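Local coordinates for nucleoporin NUP82 (Chaetomium thermophilum, PDB 5CWW), which probably serves as a structural component of the nuclear pore complex and a docking partner for transport factors, this piece being its N-terminal beta-propeller domain, at residues D477-A482 with H506-T511; I427-S432 with Y500-T505. All blocks are in the same frame, centred on the assembly; numbering follows the deposited sequence.

Interaction 1 (D477-A482 with H506-T511)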
ATOM      1  N   ASP B 477      16.095  13.341  -8.030  1.00 55.76           N
ATOM      2  CA  ASP B 477      16.906  12.218  -7.577  1.00 57.26           C
ATOM      3  C   ASP B 477      17.321  12.403  -6.124  1.00 57.95           C
ATOM      4  O   ASP B 477      17.414  13.531  -5.634  1.00 58.14           O
ATOM      5  CB  ASP B 477      18.159  12.060  -8.447  1.00 61.61           C
ATOM      6  CG  ASP B 477      17.859  11.487  -9.821  1.00 64.86           C
ATOM      7  OD1 ASP B 477      16.901  10.696  -9.951  1.00 64.28           O
ATOM      8  OD2 ASP B 477      18.601  11.814 -10.771  1.00 68.00           O
ATOM      9  N   THR B 478      17.567  11.288  -5.441  1.00 59.31           N
ATOM     10  CA  THR B 478      18.187  11.308  -4.121  1.00 60.72           C
ATOM     11  C   THR B 478      19.489  10.509  -4.140  1.00 59.73           C
ATOM     12  O   THR B 478      20.248  10.530  -3.173  1.00 60.67           O
ATOM     13  CB  THR B 478      17.254  10.737  -3.038  1.00 61.24           C
ATOM     14  OG1 THR B 478      16.961   9.363  -3.325  1.00 62.15           O
ATOM     15  CG2 THR B 478      15.960  11.539  -2.971  1.00 60.22           C
ATOM     16  N   LEU B 479      19.731   9.804  -5.243  1.00 58.37           N
ATOM     17  CA  LEU B 479      20.951   9.018  -5.419  1.00 59.43           C
ATOM     18  C   LEU B 479      21.698   9.431  -6.682  1.00 62.19           C
ATOM     19  O   LEU B 479      21.089   9.860  -7.662  1.00 62.97           O
ATOM     20  CB  LEU B 479      20.626   7.524  -5.493  1.00 59.86           C
ATOM     21  CG  LEU B 479      19.975   6.879  -4.269  1.00 58.49           C
ATOM     22  CD1 LEU B 479      19.617   5.429  -4.570  1.00 59.51           C
ATOM     23  CD2 LEU B 479      20.889   6.964  -3.061  1.00 59.24           C
ATOM     24  N   LYS B 480      23.020   9.296  -6.654  1.00 67.99           N
ATOM     25  CA  LYS B 480      23.817   9.454  -7.861  1.00 74.27           C
ATOM     26  C   LYS B 480      23.698   8.166  -8.669  1.00 74.46           C
ATOM     27  O   LYS B 480      23.405   7.116  -8.103  1.00 72.78           O
ATOM     28  CB  LYS B 480      25.283   9.746  -7.534  1.00 82.31           C
ATOM     29  CG  LYS B 480      25.501  10.879  -6.547  1.00 87.41           C
ATOM     30  CD  LYS B 480      26.954  11.335  -6.556  1.00 95.12           C
ATOM     31  CE  LYS B 480      27.255  12.288  -5.412  1.00 97.69           C
ATOM     32  NZ  LYS B 480      27.193  11.606  -4.088  1.00 97.50           N
ATOM     33  N   PRO B 481      23.917   8.242  -9.992  1.00 76.91           N
ATOM     34  CA  PRO B 481      23.817   7.055 -10.852  1.00 79.98           C
ATOM     35  C   PRO B 481      24.648   5.875 -10.350  1.00 82.14           C
ATOM     36  O   PRO B 481      24.217   4.727 -10.458  1.00 81.41           O
ATOM     37  CB  PRO B 481      24.346   7.558 -12.197  1.00 82.42           C
ATOM     38  CG  PRO B 481      24.048   9.014 -12.194  1.00 81.32           C
ATOM     39  CD  PRO B 481      24.207   9.460 -10.769  1.00 79.72           C
ATOM     40  N   ALA B 482      25.822   6.166  -9.798  1.00 83.50           N
ATOM     41  CA  ALA B 482      26.724   5.130  -9.307  1.00 85.64           C
ATOM     42  C   ALA B 482      26.199   4.471  -8.033  1.00 81.96           C
ATOM     43  O   ALA B 482      26.645   3.386  -7.660  1.00 83.84           O
ATOM     44  CB  ALA B 482      28.106   5.715  -9.064  1.00 87.86           C
ATOM     45  N   HIS B 506      18.280   4.268   2.116  1.00 60.04           N
ATOM     46  CA  HIS B 506      18.753   3.407   1.041  1.00 60.89           C
ATOM     47  C   HIS B 506      20.141   2.922   1.449  1.00 61.14           C
ATOM     48  O   HIS B 506      20.822   3.608   2.213  1.00 62.31           O
ATOM     49  CB  HIS B 506      18.785   4.178  -0.285  1.00 61.26           C
ATOM     50  CG  HIS B 506      19.113   3.337  -1.479  1.00 62.60           C
ATOM     51  ND1 HIS B 506      20.403   3.141  -1.921  1.00 64.39           N
ATOM     52  CD2 HIS B 506      18.315   2.653  -2.334  1.00 62.91           C
ATOM     53  CE1 HIS B 506      20.389   2.366  -2.990  1.00 65.38           C
ATOM     54  NE2 HIS B 506      19.134   2.056  -3.262  1.00 65.09           N
ATOM     55  N   PRO B 507      20.566   1.740   0.971  1.00 63.34           N
ATOM     56  CA  PRO B 507      21.911   1.279   1.343  1.00 66.18           C
ATOM     57  C   PRO B 507      23.019   2.288   1.026  1.00 71.14           C
ATOM     58  O   PRO B 507      24.079   2.244   1.649  1.00 74.37           O
ATOM     59  CB  PRO B 507      22.078   0.005   0.514  1.00 65.50           C
ATOM     60  CG  PRO B 507      20.689  -0.519   0.367  1.00 62.15           C
ATOM     61  CD  PRO B 507      19.807   0.694   0.260  1.00 61.13           C
ATOM     62  N   ALA B 508      22.767   3.187   0.082  1.00 70.49           N
ATOM     63  CA  ALA B 508      23.750   4.195  -0.298  1.00 72.84           C
ATOM     64  C   ALA B 508      23.827   5.311   0.740  1.00 73.97           C
ATOM     65  O   ALA B 508      24.885   5.906   0.941  1.00 76.96           O
ATOM     66  CB  ALA B 508      23.415   4.768  -1.665  1.00 72.50           C
ATOM     67  N   GLY B 509      22.705   5.593   1.395  1.00 72.13           N
ATOM     68  CA  GLY B 509      22.667   6.624   2.419  1.00 71.05           C
ATOM     69  C   GLY B 509      21.264   7.074   2.789  1.00 68.75           C
ATOM     70  O   GLY B 509      20.275   6.510   2.319  1.00 68.19           O
ATOM     71  N   ILE B 510      21.191   8.094   3.640  1.00 65.87           N
ATOM     72  CA  ILE B 510      19.921   8.633   4.119  1.00 62.99           C
ATOM     73  C   ILE B 510      19.775  10.093   3.697  1.00 63.18           C
ATOM     74  O   ILE B 510      20.745  10.852   3.717  1.00 64.71           O
ATOM     75  CB  ILE B 510      19.805   8.529   5.656  1.00 63.07           C
ATOM     76  CG1 ILE B 510      20.029   7.081   6.106  1.00 63.41           C
ATOM     77  CG2 ILE B 510      18.439   9.030   6.124  1.00 61.64           C
ATOM     78  CD1 ILE B 510      20.103   6.897   7.610  1.00 64.49           C
ATOM     79  N   THR B 511      18.556  10.478   3.329  1.00 63.21           N
ATOM     80  CA  THR B 511      18.266  11.837   2.877  1.00 63.45           C
ATOM     81  C   THR B 511      17.083  12.450   3.618  1.00 60.93           C
ATOM     82  O   THR B 511      16.043  11.816   3.779  1.00 57.39           O
ATOM     83  CB  THR B 511      17.968  11.870   1.363  1.00 64.15           C
ATOM     84  OG1 THR B 511      19.095  11.360   0.642  1.00 66.83           O
ATOM     85  CG2 THR B 511      17.677  13.294   0.890  1.00 63.52           C
TER

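Interaction 2 (I427-S432 with Y500-T505)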
ATOM      1  N   ILE B 427      -0.879  15.253  -0.356  1.00 45.93           N
ATOM      2  CA  ILE B 427       0.387  15.203  -1.070  1.00 46.79           C
ATOM      3  C   ILE B 427       0.827  13.750  -1.159  1.00 46.58           C
ATOM      4  O   ILE B 427       1.049  13.093  -0.141  1.00 47.61           O
ATOM      5  CB  ILE B 427       1.479  16.045  -0.383  1.00 45.80           C
ATOM      6  CG1 ILE B 427       0.982  17.479  -0.166  1.00 47.27           C
ATOM      7  CG2 ILE B 427       2.751  16.044  -1.227  1.00 44.88           C
ATOM      8  CD1 ILE B 427       1.938  18.365   0.613  1.00 49.03           C
ATOM      9  N   ILE B 428       0.925  13.251  -2.385  1.00 46.89           N
ATOM     10  CA  ILE B 428       1.310  11.871  -2.627  1.00 46.33           C
ATOM     11  C   ILE B 428       2.768  11.833  -3.067  1.00 48.58           C
ATOM     12  O   ILE B 428       3.126  12.355  -4.125  1.00 49.27           O
ATOM     13  CB  ILE B 428       0.405  11.205  -3.687  1.00 45.14           C
ATOM     14  CG1 ILE B 428      -1.024  11.055  -3.151  1.00 45.75           C
ATOM     15  CG2 ILE B 428       0.920   9.815  -4.055  1.00 44.39           C
ATOM     16  CD1 ILE B 428      -1.862  12.316  -3.170  1.00 46.24           C
ATOM     17  N   CYS B 429       3.604  11.227  -2.231  1.00 45.55           N
ATOM     18  CA  CYS B 429       5.032  11.122  -2.496  1.00 48.17           C
ATOM     19  C   CYS B 429       5.366   9.703  -2.946  1.00 45.31           C
ATOM     20  O   CYS B 429       4.945   8.730  -2.313  1.00 44.67           O
ATOM     21  CB  CYS B 429       5.837  11.503  -1.253  1.00 50.34           C
ATOM     22  SG  CYS B 429       5.384  13.115  -0.554  1.00 46.54           S
ATOM     23  N   LEU B 430       6.113   9.594  -4.041  1.00 47.37           N
ATOM     24  CA  LEU B 430       6.408   8.305  -4.663  1.00 44.77           C
ATOM     25  C   LEU B 430       7.913   8.090  -4.772  1.00 45.68           C
ATOM     26  O   LEU B 430       8.633   8.951  -5.269  1.00 47.65           O
ATOM     27  CB  LEU B 430       5.767   8.219  -6.049  1.00 43.71           C
ATOM     28  CG  LEU B 430       4.277   8.564  -6.134  1.00 42.19           C
ATOM     29  CD1 LEU B 430       3.821   8.608  -7.587  1.00 42.27           C
ATOM     30  CD2 LEU B 430       3.444   7.571  -5.340  1.00 41.45           C
ATOM     31  N   LEU B 431       8.369   6.926  -4.320  1.00 44.40           N
ATOM     32  CA  LEU B 431       9.789   6.587  -4.307  1.00 46.81           C
ATOM     33  C   LEU B 431      10.087   5.459  -5.293  1.00 48.71           C
ATOM     34  O   LEU B 431       9.542   4.359  -5.179  1.00 46.93           O
ATOM     35  CB  LEU B 431      10.211   6.193  -2.891  1.00 47.42           C
ATOM     36  CG  LEU B 431      11.684   5.943  -2.570  1.00 49.61           C
ATOM     37  CD1 LEU B 431      12.572   7.082  -3.049  1.00 53.07           C
ATOM     38  CD2 LEU B 431      11.824   5.764  -1.063  1.00 52.05           C
ATOM     39  N   SER B 432      10.948   5.748  -6.266  1.00 55.27           N
ATOM     40  CA  SER B 432      11.315   4.781  -7.295  1.00 58.24           C
ATOM     41  C   SER B 432      12.520   3.947  -6.873  1.00 58.07           C
ATOM     42  O   SER B 432      13.249   4.322  -5.955  1.00 61.31           O
ATOM     43  CB  SER B 432      11.622   5.493  -8.614  1.00 63.15           C
ATOM     44  OG  SER B 432      10.569   6.367  -8.984  1.00 63.73           O
ATOM     45  N   TYR B 500       5.255  17.291   7.018  1.00 53.66           N
ATOM     46  CA  TYR B 500       5.707  17.809   5.732  1.00 47.58           C
ATOM     47  C   TYR B 500       7.212  17.664   5.563  1.00 48.62           C
ATOM     48  O   TYR B 500       7.779  18.125   4.574  1.00 48.84           O
ATOM     49  CB  TYR B 500       5.275  19.268   5.578  1.00 48.08           C
ATOM     50  CG  TYR B 500       3.774  19.395   5.496  1.00 49.93           C
ATOM     51  CD1 TYR B 500       3.097  19.081   4.326  1.00 49.82           C
ATOM     52  CD2 TYR B 500       3.030  19.794   6.596  1.00 52.55           C
ATOM     53  CE1 TYR B 500       1.720  19.176   4.249  1.00 51.19           C
ATOM     54  CE2 TYR B 500       1.653  19.893   6.530  1.00 52.99           C
ATOM     55  CZ  TYR B 500       1.003  19.582   5.353  1.00 52.42           C
ATOM     56  OH  TYR B 500      -0.368  19.677   5.282  1.00 53.19           O
ATOM     57  N   SER B 501       7.850  17.019   6.532  1.00 50.04           N
ATOM     58  CA  SER B 501       9.224  16.563   6.378  1.00 52.28           C
ATOM     59  C   SER B 501       9.245  15.045   6.467  1.00 50.65           C
ATOM     60  O   SER B 501       8.395  14.446   7.121  1.00 49.95           O
ATOM     61  CB  SER B 501      10.129  17.182   7.445  1.00 56.77           C
ATOM     62  OG  SER B 501      10.254  18.581   7.255  1.00 59.72           O
ATOM     63  N   PHE B 502      10.212  14.422   5.803  1.00 47.90           N
ATOM     64  CA  PHE B 502      10.328  12.967   5.822  1.00 49.99           C
ATOM     65  C   PHE B 502      11.703  12.541   5.326  1.00 52.44           C
ATOM     66  O   PHE B 502      12.477  13.367   4.832  1.00 54.67           O
ATOM     67  CB  PHE B 502       9.226  12.319   4.972  1.00 49.89           C
ATOM     68  CG  PHE B 502       9.109  12.887   3.585  1.00 50.46           C
ATOM     69  CD1 PHE B 502       8.358  14.027   3.349  1.00 50.23           C
ATOM     70  CD2 PHE B 502       9.739  12.271   2.515  1.00 51.71           C
ATOM     71  CE1 PHE B 502       8.246  14.548   2.073  1.00 50.67           C
ATOM     72  CE2 PHE B 502       9.630  12.786   1.239  1.00 52.21           C
ATOM     73  CZ  PHE B 502       8.883  13.928   1.017  1.00 51.50           C
ATOM     74  N   TYR B 503      12.003  11.253   5.469  1.00 51.44           N
ATOM     75  CA  TYR B 503      13.319  10.726   5.128  1.00 50.89           C
ATOM     76  C   TYR B 503      13.262   9.649   4.054  1.00 51.24           C
ATOM     77  O   TYR B 503      12.250   8.977   3.885  1.00 47.83           O
ATOM     78  CB  TYR B 503      13.997  10.169   6.376  1.00 52.29           C
ATOM     79  CG  TYR B 503      14.083  11.181   7.483  1.00 54.10           C
ATOM     80  CD1 TYR B 503      15.137  12.078   7.539  1.00 55.44           C
ATOM     81  CD2 TYR B 503      13.112  11.245   8.473  1.00 54.52           C
ATOM     82  CE1 TYR B 503      15.221  13.013   8.542  1.00 58.75           C
ATOM     83  CE2 TYR B 503      13.189  12.181   9.488  1.00 57.46           C
ATOM     84  CZ  TYR B 503      14.249  13.062   9.516  1.00 59.60           C
ATOM     85  OH  TYR B 503      14.342  14.000  10.518  1.00 62.64           O
ATOM     86  N   VAL B 504      14.368   9.507   3.331  1.00 55.19           N
ATOM     87  CA  VAL B 504      14.553   8.422   2.378  1.00 56.71           C
ATOM     88  C   VAL B 504      15.792   7.634   2.783  1.00 57.27           C
ATOM     89  O   VAL B 504      16.895   8.182   2.828  1.00 59.76           O
ATOM     90  CB  VAL B 504      14.703   8.945   0.934  1.00 57.41           C
ATOM     91  CG1 VAL B 504      15.076   7.819  -0.031  1.00 56.89           C
ATOM     92  CG2 VAL B 504      13.420   9.618   0.485  1.00 56.20           C
ATOM     93  N   THR B 505      15.597   6.352   3.084  1.00 56.12           N
ATOM     94  CA  THR B 505      16.691   5.469   3.477  1.00 55.63           C
ATOM     95  C   THR B 505      16.993   4.475   2.364  1.00 57.69           C
ATOM     96  O   THR B 505      16.087   3.901   1.762  1.00 58.13           O
ATOM     97  CB  THR B 505      16.368   4.698   4.773  1.00 53.97           C
ATOM     98  OG1 THR B 505      16.071   5.625   5.824  1.00 53.54           O
ATOM     99  CG2 THR B 505      17.548   3.825   5.191  1.00 54.40           C
TER

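Interaction 1 (D477-A482 with H506-T511)
Leu479 drops one methyl onto the imidazole of His506: CD1 stands 3.5 Å from the ring centroid and 7° off the ring normal, a CH-pi contact almost exactly over the centre of the face. Leucine suits this place because its forked end serves two neighbours at once, and the second methyl, CD2, packs 3.6 Å from CB of Ala508. With CG beside the backbone N and anti to the carbonyl carbon (chi1 -62°), the fork is aimed at the turn. Pro507 CD lies against the other face of the imidazole, near its rim.

The polar interactions that shape the turn lie within 506-511. The Ala508 N-H bonds to His506 ND1 at 3.1 Å, fairly straight but with the donor tilted 25° out of the ring plane, and Gly509 N bonds to His506 O to close a type I turn. Replacing the imidazole of His506 by an alanine side chain would probably leave the Ala508 N-H without this acceptor and Leu479 CD1 without the ring face it rests on.

Thr478 CB lies 4.2 Å from Thr511 OG1, a looser meeting; Thr478 OG1 instead bonds to Gly435 O. The contact thus lays the loop following strand 469-476 against the hairpin turn between strands 501-506 and 509-514, beside Arg551 of strand 548-554.

Interaction 2 (I427-S432 with Y500-T505)
Ile427 CD1 presses against the edge of the Tyr500 ring, close to the ring plane and 3.7 Å from CE1, the two side chains crossing at about a right angle. Isoleucine fits because its longer CG1-CD1 arm ends in a methyl that reaches the aromatic rim, while the Tyr500 hydroxyl finds its hydrogen bond at Leu423 N. This is the closest atomic approach of the contact. The backbones come nearest at the other end, where Leu431 and Val504 reach toward each other tip to tip, Leu431 CD2 to Val504 CG1 4.0 Å, in purely apolar packing, and Phe492 touches both. The slack lies in the middle, 10.0 Å between the CA atoms of Cys429 and Phe502, and a long aromatic spans the distance. Phe502 CG sits between its backbone N and carbonyl carbon (chi1 51°), which stands the ring up toward Cys429. Cys429 SG comes in obliquely, 3.9 Å from Phe502 CZ and 40° off the ring normal, a sulfur-aromatic contact. Even this looser part is buried rather than open to solvent. Two strands running nearly parallel, 4° apart, in separate sheets and meeting through alternate side chains are characteristic of the interface between successive blades of a beta-propeller.

How the interactions relate
Both contacts bridge the same two blades, interaction 2 strand to strand, interaction 1 from the loop after strand 469-476 to the 506-509 turn, but at different depths. Interaction 2 lies in the hydrophobic core between the blades and is made of apolar and aromatic side chains. Interaction 1, farther from the centre of the chain, is also largely buried, yet it adds a histidine and threonines to its apolar pair; its loop continues to a surface where Asp477 and Ala482 bond to a neighbouring chain of another protein. The two meet where Thr511 N bonds to Val504 O at 2.9 Å, a probable hydrogen bond linking paired strands.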